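Local coordinates for protein 303aa long hypothetical esterase (Sulfolobus tokodaii, PDB 3AIN) that probably hydrolyses carboxylic ester bonds as a thermostable carboxylesterase of the hormone-sensitive lipase-like group, at residues V194-S208 / L256-G269. The protein carries 1 engineered substitution. Residues are numbered along the deposited sequence; the frame is centred on the assembly and turned at random.
Sequences VLIYPAVSFDLITKS and LIITAEHDPLRDQG
With OG of S208 set between its backbone N and carbonyl carbon (chi1 66°) and CG of D267 beside its own N (chi1 -67°), the two side chains meet where helices 207-212 and 266-278 begin. S208 OG donates to P264 O at 2.9 Å, from above the carbonyl plane, and accepts from D267 N. In return D267 OD2 takes S208 N at 3.0 Å, from above its carboxylate plane. D267 OD1 holds NH2 of R266 in a salt bridge, and CB of S208 lies over one face of that guanidinium, 3.7 Å from NH2. The T206 and D267 side chains pass in opposite directions, CB to CB 3.7 Å. Replacing D267 by an alanine would probably leave S208 N without this acceptor and the R266 guanidinium, still bonded to E261 O, without its carboxylate mate. A water accepts from Q268 N, donates to T206 OG1 and lies 2.8 Å from P264 O; another joins P198 O to L265 O. Upstream, strands 192-196 and 255-260 run parallel: L195 N reaches L256 O at 2.9 Å, and L195 O receives I258 N. L195 CD1 and I257 CD1 lie side by side at 4.0 Å, on the face covered by helix 266-278. Backbone bonds thus join these strands of the alpha/beta hydrolase sheet, whereas reciprocal side-chain-to-backbone bonds, a carboxylate shared between an amide and a guanidinium, and bridging water join the two helix starts.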
ATOM      1  N   VAL A 194       1.514  -8.158 -10.730  1.00 11.15           N
ATOM      2  CA  VAL A 194       0.674  -7.671  -9.620  1.00 10.17           C
ATOM      3  C   VAL A 194      -0.298  -8.787  -9.198  1.00  9.39           C
ATOM      4  O   VAL A 194      -1.105  -9.226 -10.015  1.00 10.50           O
ATOM      5  CB  VAL A 194      -0.195  -6.509 -10.102  1.00 11.84           C
ATOM      6  CG1 VAL A 194      -1.156  -6.059  -8.970  1.00 12.01           C
ATOM      7  CG2 VAL A 194       0.706  -5.328 -10.569  1.00 12.94           C
ATOM      8  N   LEU A 195      -0.076  -9.360  -8.010  1.00  8.73           N
ATOM      9  CA  LEU A 195      -0.824 -10.548  -7.575  1.00  8.58           C
ATOM     10  C   LEU A 195      -1.719 -10.118  -6.416  1.00  9.55           C
ATOM     11  O   LEU A 195      -1.224  -9.740  -5.358  1.00 10.41           O
ATOM     12  CB  LEU A 195       0.143 -11.654  -7.099  1.00 10.07           C
ATOM     13  CG  LEU A 195       1.267 -11.975  -8.114  1.00  9.45           C
ATOM     14  CD1 LEU A 195       2.116 -13.116  -7.578  1.00 11.57           C
ATOM     15  CD2 LEU A 195       0.663 -12.383  -9.482  1.00 11.25           C
ATOM     16  N   ILE A 196      -3.025 -10.029  -6.684  1.00  9.11           N
ATOM     17  CA  ILE A 196      -3.976  -9.520  -5.704  1.00  9.92           C
ATOM     18  C   ILE A 196      -4.670 -10.699  -5.031  1.00 10.17           C
ATOM     19  O   ILE A 196      -5.347 -11.471  -5.702  1.00 10.50           O
ATOM     20  CB  ILE A 196      -5.065  -8.663  -6.404  1.00  8.60           C
ATOM     21  CG1 ILE A 196      -4.389  -7.562  -7.236  1.00 10.76           C
ATOM     22  CG2 ILE A 196      -5.981  -8.047  -5.316  1.00  7.95           C
ATOM     23  CD1 ILE A 196      -5.356  -6.820  -8.185  1.00 11.71           C
ATOM     24  N   TYR A 197      -4.389 -10.877  -3.736  1.00  8.34           N
ATOM     25  CA  TYR A 197      -4.779 -12.083  -2.983  1.00 10.12           C
ATOM     26  C   TYR A 197      -4.801 -13.365  -3.825  1.00 12.04           C
ATOM     27  O   TYR A 197      -5.839 -13.998  -4.026  1.00 10.23           O
ATOM     28  CB  TYR A 197      -6.067 -11.904  -2.148  1.00 10.28           C
ATOM     29  CG  TYR A 197      -7.160 -11.000  -2.720  1.00 10.67           C
ATOM     30  CD1 TYR A 197      -7.914 -11.405  -3.813  1.00 10.51           C
ATOM     31  CD2 TYR A 197      -7.332  -9.693  -2.236  1.00  7.12           C
ATOM     32  CE1 TYR A 197      -8.895 -10.572  -4.351  1.00  9.84           C
ATOM     33  CE2 TYR A 197      -8.278  -8.848  -2.796  1.00 10.92           C
ATOM     34  CZ  TYR A 197      -9.007  -9.276  -3.890  1.00 10.65           C
ATOM     35  OH  TYR A 197     -10.017  -8.461  -4.402  1.00 11.50           O
ATOM     36  N   PRO A 198      -3.637 -13.754  -4.334  1.00  9.88           N
ATOM     37  CA  PRO A 198      -3.599 -14.892  -5.259  1.00  8.43           C
ATOM     38  C   PRO A 198      -3.810 -16.218  -4.564  1.00  8.90           C
ATOM     39  O   PRO A 198      -3.426 -16.390  -3.399  1.00  9.95           O
ATOM     40  CB  PRO A 198      -2.166 -14.833  -5.809  1.00  9.43           C
ATOM     41  CG  PRO A 198      -1.385 -14.252  -4.655  1.00  9.83           C
ATOM     42  CD  PRO A 198      -2.310 -13.125  -4.180  1.00  9.90           C
ATOM     43  N   ALA A 199      -4.302 -17.184  -5.332  1.00  9.93           N
ATOM     44  CA  ALA A 199      -4.237 -18.587  -4.945  1.00 11.86           C
ATOM     45  C   ALA A 199      -2.940 -19.169  -5.509  1.00 11.42           C
ATOM     46  O   ALA A 199      -2.707 -19.138  -6.717  1.00 12.69           O
ATOM     47  CB  ALA A 199      -5.435 -19.334  -5.531  1.00 13.80           C
ATOM     48  N   VAL A 200      -2.078 -19.651  -4.623  1.00  9.82           N
ATOM     49  CA  VAL A 200      -0.790 -20.171  -5.069  1.00 11.38           C
ATOM     50  C   VAL A 200      -0.517 -21.632  -4.718  1.00 11.38           C
ATOM     51  O   VAL A 200       0.456 -22.208  -5.193  1.00 12.91           O
ATOM     52  CB  VAL A 200       0.366 -19.276  -4.595  1.00  9.82           C
ATOM     53  CG1 VAL A 200       0.201 -17.843  -5.091  1.00 13.64           C
ATOM     54  CG2 VAL A 200       0.509 -19.312  -3.054  1.00 10.86           C
ATOM     55  N   SER A 201      -1.384 -22.254  -3.914  1.00 11.04           N
ATOM     56  CA  SER A 201      -1.166 -23.637  -3.552  1.00 13.27           C
ATOM     57  C   SER A 201      -2.478 -24.287  -3.136  1.00 11.29           C
ATOM     58  O   SER A 201      -3.253 -23.691  -2.385  1.00 11.97           O
ATOM     59  CB  SER A 201      -0.143 -23.712  -2.386  1.00 12.78           C
ATOM     60  OG  SER A 201       0.232 -25.064  -2.099  1.00 15.09           O
ATOM     61  N   PHE A 202      -2.595 -25.585  -3.392  1.00 12.41           N
ATOM     62  CA  PHE A 202      -3.520 -26.405  -2.618  1.00 12.05           C
ATOM     63  C   PHE A 202      -3.115 -26.336  -1.146  1.00 12.75           C
ATOM     64  O   PHE A 202      -1.930 -26.407  -0.829  1.00 12.04           O
ATOM     65  CB  PHE A 202      -3.436 -27.854  -3.105  1.00 11.13           C
ATOM     66  CG  PHE A 202      -4.361 -28.786  -2.390  1.00 11.11           C
ATOM     67  CD1 PHE A 202      -3.874 -29.700  -1.473  1.00 14.06           C
ATOM     68  CD2 PHE A 202      -5.735 -28.738  -2.618  1.00 14.88           C
ATOM     69  CE1 PHE A 202      -4.733 -30.624  -0.849  1.00 17.00           C
ATOM     70  CE2 PHE A 202      -6.599 -29.605  -1.944  1.00 18.48           C
ATOM     71  CZ  PHE A 202      -6.100 -30.491  -0.995  1.00 17.74           C
ATOM     72  N   ASP A 203      -4.083 -26.224  -0.269  1.00  9.89           N
ATOM     73  CA  ASP A 203      -3.819 -25.928   1.127  1.00  9.85           C
ATOM     74  C   ASP A 203      -4.759 -26.641   2.069  1.00 11.78           C
ATOM     75  O   ASP A 203      -5.904 -26.466   1.987  1.00 11.76           O
ATOM     76  CB  ASP A 203      -3.887 -24.405   1.299  1.00  7.80           C
ATOM     77  CG  ASP A 203      -3.615 -23.902   2.728  1.00 10.39           C
ATOM     78  OD1 ASP A 203      -3.126 -24.632   3.513  1.00 10.75           O
ATOM     79  OD2 ASP A 203      -3.912 -22.752   2.968  1.00 11.51           O
ATOM     80  N   LEU A 204      -4.220 -27.461   2.954  1.00 10.09           N
ATOM     81  CA  LEU A 204      -4.959 -28.048   4.053  1.00  8.45           C
ATOM     82  C   LEU A 204      -4.335 -27.718   5.407  1.00 11.02           C
ATOM     83  O   LEU A 204      -4.722 -28.253   6.367  1.00 10.50           O
ATOM     84  CB  LEU A 204      -5.052 -29.563   3.949  1.00 20.00           C
ATOM     85  CG  LEU A 204      -5.827 -30.074   2.757  1.00 20.00           C
ATOM     86  CD1 LEU A 204      -5.693 -31.598   2.711  1.00 20.00           C
ATOM     87  CD2 LEU A 204      -7.272 -29.700   2.858  1.00 20.00           C
ATOM     88  N   ILE A 205      -3.378 -26.795   5.397  1.00  8.58           N
ATOM     89  CA  ILE A 205      -2.568 -26.553   6.574  1.00  8.81           C
ATOM     90  C   ILE A 205      -2.335 -25.121   7.065  1.00  8.00           C
ATOM     91  O   ILE A 205      -1.990 -24.966   8.161  1.00  9.04           O
ATOM     92  CB  ILE A 205      -1.168 -27.214   6.426  1.00  8.62           C
ATOM     93  CG1 ILE A 205      -0.496 -26.717   5.172  1.00 10.00           C
ATOM     94  CG2 ILE A 205      -1.292 -28.679   6.334  1.00 10.18           C
ATOM     95  CD1 ILE A 205       0.908 -27.194   5.007  1.00  8.84           C
ATOM     96  N   THR A 206      -2.469 -24.103   6.235  1.00  8.88           N
ATOM     97  CA  THR A 206      -2.180 -22.775   6.792  1.00  8.05           C
ATOM     98  C   THR A 206      -3.124 -22.351   7.914  1.00 11.45           C
ATOM     99  O   THR A 206      -4.302 -22.653   7.898  1.00  9.77           O
ATOM    100  CB  THR A 206      -2.086 -21.629   5.742  1.00  9.78           C
ATOM    101  OG1 THR A 206      -3.356 -21.454   5.102  1.00  9.62           O
ATOM    102  CG2 THR A 206      -0.994 -21.958   4.660  1.00  7.82           C
ATOM    103  N   LYS A 207      -2.611 -21.561   8.837  1.00  9.77           N
ATOM    104  CA  LYS A 207      -3.417 -21.082   9.938  1.00  8.11           C
ATOM    105  C   LYS A 207      -4.541 -20.172   9.423  1.00  9.88           C
ATOM    106  O   LYS A 207      -5.672 -20.248   9.915  1.00 10.14           O
ATOM    107  CB  LYS A 207      -2.533 -20.370  10.962  1.00 13.37           C
ATOM    108  CG  LYS A 207      -3.332 -19.763  12.127  1.00 19.96           C
ATOM    109  CD  LYS A 207      -2.644 -20.024  13.452  1.00 39.89           C
ATOM    110  CE  LYS A 207      -3.459 -19.457  14.613  1.00 43.07           C
ATOM    111  NZ  LYS A 207      -4.057 -20.552  15.423  1.00 46.71           N
ATOM    112  N   SER A 208      -4.241 -19.332   8.436  1.00  9.82           N
ATOM    113  CA  SER A 208      -5.300 -18.470   7.862  1.00  9.56           C
ATOM    114  C   SER A 208      -6.449 -19.273   7.250  1.00 10.49           C
ATOM    115  O   SER A 208      -7.617 -18.862   7.321  1.00 10.22           O
ATOM    116  CB  SER A 208      -4.727 -17.426   6.880  1.00 10.68           C
ATOM    117  OG  SER A 208      -4.172 -18.059   5.726  1.00  9.66           O
ATOM    118  N   LEU A 256       4.249  -6.914  -6.815  1.00 12.08           N
ATOM    119  CA  LEU A 256       3.427  -6.389  -5.708  1.00 10.58           C
ATOM    120  C   LEU A 256       2.486  -7.520  -5.354  1.00 11.84           C
ATOM    121  O   LEU A 256       1.767  -7.989  -6.226  1.00 11.54           O
ATOM    122  CB  LEU A 256       2.609  -5.180  -6.170  1.00 12.50           C
ATOM    123  CG  LEU A 256       1.584  -4.687  -5.122  1.00 12.46           C
ATOM    124  CD1 LEU A 256       2.334  -4.166  -3.882  1.00 15.22           C
ATOM    125  CD2 LEU A 256       0.660  -3.571  -5.697  1.00 11.81           C
ATOM    126  N   ILE A 257       2.465  -7.919  -4.083  1.00 12.18           N
ATOM    127  CA  ILE A 257       1.543  -8.963  -3.644  1.00 10.13           C
ATOM    128  C   ILE A 257       0.690  -8.447  -2.515  1.00 10.17           C
ATOM    129  O   ILE A 257       1.202  -8.001  -1.509  1.00  9.89           O
ATOM    130  CB  ILE A 257       2.297 -10.226  -3.208  1.00 12.36           C
ATOM    131  CG1 ILE A 257       3.058 -10.764  -4.427  1.00 12.92           C
ATOM    132  CG2 ILE A 257       1.304 -11.255  -2.655  1.00 12.77           C
ATOM    133  CD1 ILE A 257       3.903 -12.005  -4.127  1.00 14.18           C
ATOM    134  N   ILE A 258      -0.610  -8.363  -2.775  1.00 10.02           N
ATOM    135  CA  ILE A 258      -1.551  -7.818  -1.796  1.00  8.99           C
ATOM    136  C   ILE A 258      -2.307  -8.978  -1.144  1.00 11.50           C
ATOM    137  O   ILE A 258      -2.827  -9.851  -1.825  1.00 10.46           O
ATOM    138  CB  ILE A 258      -2.570  -6.940  -2.543  1.00  8.43           C
ATOM    139  CG1 ILE A 258      -1.922  -5.617  -2.928  1.00  8.27           C
ATOM    140  CG2 ILE A 258      -3.814  -6.658  -1.700  1.00 13.55           C
ATOM    141  CD1 ILE A 258      -2.730  -4.818  -3.937  1.00 11.31           C
ATOM    142  N   THR A 259      -2.298  -9.023   0.183  1.00  8.80           N
ATOM    143  CA  THR A 259      -3.121 -10.012   0.872  1.00  9.06           C
ATOM    144  C   THR A 259      -4.122  -9.289   1.750  1.00  8.35           C
ATOM    145  O   THR A 259      -4.044  -8.071   1.929  1.00 10.49           O
ATOM    146  CB  THR A 259      -2.289 -10.954   1.744  1.00 11.24           C
ATOM    147  OG1 THR A 259      -1.485 -10.185   2.654  1.00 17.62           O
ATOM    148  CG2 THR A 259      -1.389 -11.861   0.886  1.00 12.02           C
ATOM    149  N   ALA A 260      -5.159 -10.022   2.154  1.00 11.05           N
ATOM    150  CA  ALA A 260      -6.210  -9.457   3.015  1.00 11.55           C
ATOM    151  C   ALA A 260      -6.187 -10.179   4.359  1.00 12.16           C
ATOM    152  O   ALA A 260      -6.034 -11.401   4.410  1.00 10.62           O
ATOM    153  CB  ALA A 260      -7.585  -9.645   2.330  1.00 10.39           C
ATOM    154  N   GLU A 261      -6.371  -9.421   5.443  1.00 11.43           N
ATOM    155  CA  GLU A 261      -6.247  -9.956   6.792  1.00 13.75           C
ATOM    156  C   GLU A 261      -7.195 -11.142   7.053  1.00 13.14           C
ATOM    157  O   GLU A 261      -6.773 -12.181   7.559  1.00 13.78           O
ATOM    158  CB  GLU A 261      -6.483  -8.850   7.822  1.00 13.54           C
ATOM    159  CG  GLU A 261      -6.380  -9.387   9.258  1.00 17.54           C
ATOM    160  CD  GLU A 261      -6.450  -8.284  10.317  1.00 18.66           C
ATOM    161  OE1 GLU A 261      -7.031  -7.218  10.048  1.00 16.32           O
ATOM    162  OE2 GLU A 261      -6.069  -8.570  11.463  1.00 25.90           O
ATOM    163  N   HIS A 262      -8.459 -10.990   6.682  1.00 11.31           N
ATOM    164  CA  HIS A 262      -9.469 -11.995   7.033  1.00 13.93           C
ATOM    165  C   HIS A 262      -9.726 -12.927   5.855  1.00 14.97           C
ATOM    166  O   HIS A 262     -10.865 -13.212   5.521  1.00 21.39           O
ATOM    167  CB  HIS A 262     -10.782 -11.303   7.419  1.00 13.46           C
ATOM    168  CG  HIS A 262     -10.644 -10.356   8.570  1.00 13.35           C
ATOM    169  ND1 HIS A 262     -10.116 -10.746   9.785  1.00 21.83           N
ATOM    170  CD2 HIS A 262     -10.837  -9.017   8.656  1.00 17.11           C
ATOM    171  CE1 HIS A 262      -9.965  -9.684  10.557  1.00 23.31           C
ATOM    172  NE2 HIS A 262     -10.489  -8.642   9.935  1.00 19.99           N
ATOM    173  N   ASP A 263      -8.668 -13.433   5.252  1.00 13.92           N
ATOM    174  CA  ASP A 263      -8.763 -14.179   3.986  1.00 11.95           C
ATOM    175  C   ASP A 263      -8.132 -15.543   4.233  1.00 10.03           C
ATOM    176  O   ASP A 263      -6.990 -15.612   4.748  1.00  9.12           O
ATOM    177  CB  ASP A 263      -7.937 -13.429   2.941  1.00 12.01           C
ATOM    178  CG  ASP A 263      -8.046 -14.007   1.554  1.00 11.23           C
ATOM    179  OD1 ASP A 263      -8.411 -15.205   1.387  1.00  9.76           O
ATOM    180  OD2 ASP A 263      -7.484 -13.336   0.636  1.00 14.70           O
ATOM    181  N   PRO A 264      -8.859 -16.642   3.946  1.00  9.52           N
ATOM    182  CA  PRO A 264      -8.185 -17.926   4.109  1.00 10.23           C
ATOM    183  C   PRO A 264      -6.900 -18.060   3.267  1.00 10.65           C
ATOM    184  O   PRO A 264      -6.045 -18.889   3.611  1.00 11.42           O
ATOM    185  CB  PRO A 264      -9.250 -18.958   3.668  1.00 10.75           C
ATOM    186  CG  PRO A 264     -10.128 -18.198   2.722  1.00  8.59           C
ATOM    187  CD  PRO A 264     -10.206 -16.812   3.355  1.00 11.05           C
ATOM    188  N   LEU A 265      -6.788 -17.308   2.168  1.00  8.39           N
ATOM    189  CA  LEU A 265      -5.580 -17.361   1.311  1.00  9.84           C
ATOM    190  C   LEU A 265      -4.431 -16.484   1.801  1.00  8.71           C
ATOM    191  O   LEU A 265      -3.400 -16.354   1.104  1.00  9.50           O
ATOM    192  CB  LEU A 265      -5.895 -16.932  -0.130  1.00 10.91           C
ATOM    193  CG  LEU A 265      -6.986 -17.655  -0.928  1.00 22.65           C
ATOM    194  CD1 LEU A 265      -6.900 -17.366  -2.441  1.00 15.01           C
ATOM    195  CD2 LEU A 265      -7.089 -19.113  -0.662  1.00 16.80           C
ATOM    196  N   ARG A 266      -4.625 -15.771   2.917  1.00  8.43           N
ATOM    197  CA  ARG A 266      -3.616 -14.796   3.338  1.00  7.62           C
ATOM    198  C   ARG A 266      -2.237 -15.452   3.445  1.00 10.91           C
ATOM    199  O   ARG A 266      -1.237 -14.903   2.944  1.00  9.01           O
ATOM    200  CB  ARG A 266      -3.989 -14.200   4.694  1.00  8.11           C
ATOM    201  CG  ARG A 266      -3.102 -13.047   5.126  1.00 10.94           C
ATOM    202  CD  ARG A 266      -3.414 -12.708   6.600  1.00 13.77           C
ATOM    203  NE  ARG A 266      -2.927 -13.773   7.479  1.00 16.96           N
ATOM    204  CZ  ARG A 266      -3.557 -14.221   8.564  1.00 26.11           C
ATOM    205  NH1 ARG A 266      -4.730 -13.714   8.921  1.00 19.95           N
ATOM    206  NH2 ARG A 266      -3.021 -15.205   9.290  1.00 20.40           N
ATOM    207  N   ASP A 267      -2.133 -16.491   4.264  1.00  8.94           N
ATOM    208  CA  ASP A 267      -0.804 -17.033   4.541  1.00  9.22           C
ATOM    209  C   ASP A 267      -0.115 -17.506   3.254  1.00  9.99           C
ATOM    210  O   ASP A 267       1.093 -17.323   3.078  1.00  9.17           O
ATOM    211  CB  ASP A 267      -0.861 -18.149   5.586  1.00  9.23           C
ATOM    212  CG  ASP A 267      -1.257 -17.635   6.961  1.00 10.87           C
ATOM    213  OD1 ASP A 267      -1.318 -16.404   7.158  1.00 11.16           O
ATOM    214  OD2 ASP A 267      -1.392 -18.464   7.875  1.00 11.86           O
ATOM    215  N   GLN A 268      -0.827 -18.195   2.384  1.00  9.81           N
ATOM    216  CA  GLN A 268      -0.162 -18.687   1.180  1.00  9.63           C
ATOM    217  C   GLN A 268       0.276 -17.556   0.246  1.00 11.76           C
ATOM    218  O   GLN A 268       1.294 -17.671  -0.428  1.00 10.56           O
ATOM    219  CB  GLN A 268      -1.012 -19.751   0.459  1.00 11.94           C
ATOM    220  CG  GLN A 268      -2.272 -19.210  -0.171  1.00 10.92           C
ATOM    221  CD  GLN A 268      -3.085 -20.320  -0.802  1.00 12.08           C
ATOM    222  OE1 GLN A 268      -3.605 -21.207  -0.118  1.00 19.03           O
ATOM    223  NE2 GLN A 268      -3.062 -20.361  -2.103  1.00  8.74           N
ATOM    224  N   GLY A 269      -0.465 -16.446   0.213  1.00 10.23           N
ATOM    225  CA  GLY A 269       0.050 -15.251  -0.485  1.00  9.36           C
ATOM    226  C   GLY A 269       1.388 -14.802   0.060  1.00 13.78           C
ATOM    227  O   GLY A 269       2.256 -14.403  -0.707  1.00 10.54           O
TER
HETATM  228  O   HOH W   1      -3.375 -14.608  -1.083  1.00 11.66           O
HETATM  229  O   HOH W   2      -6.011 -21.344   1.900  1.00 16.82           O
HETATM  230  O   HOH W   3      -3.405 -19.471   3.016  1.00 11.47           O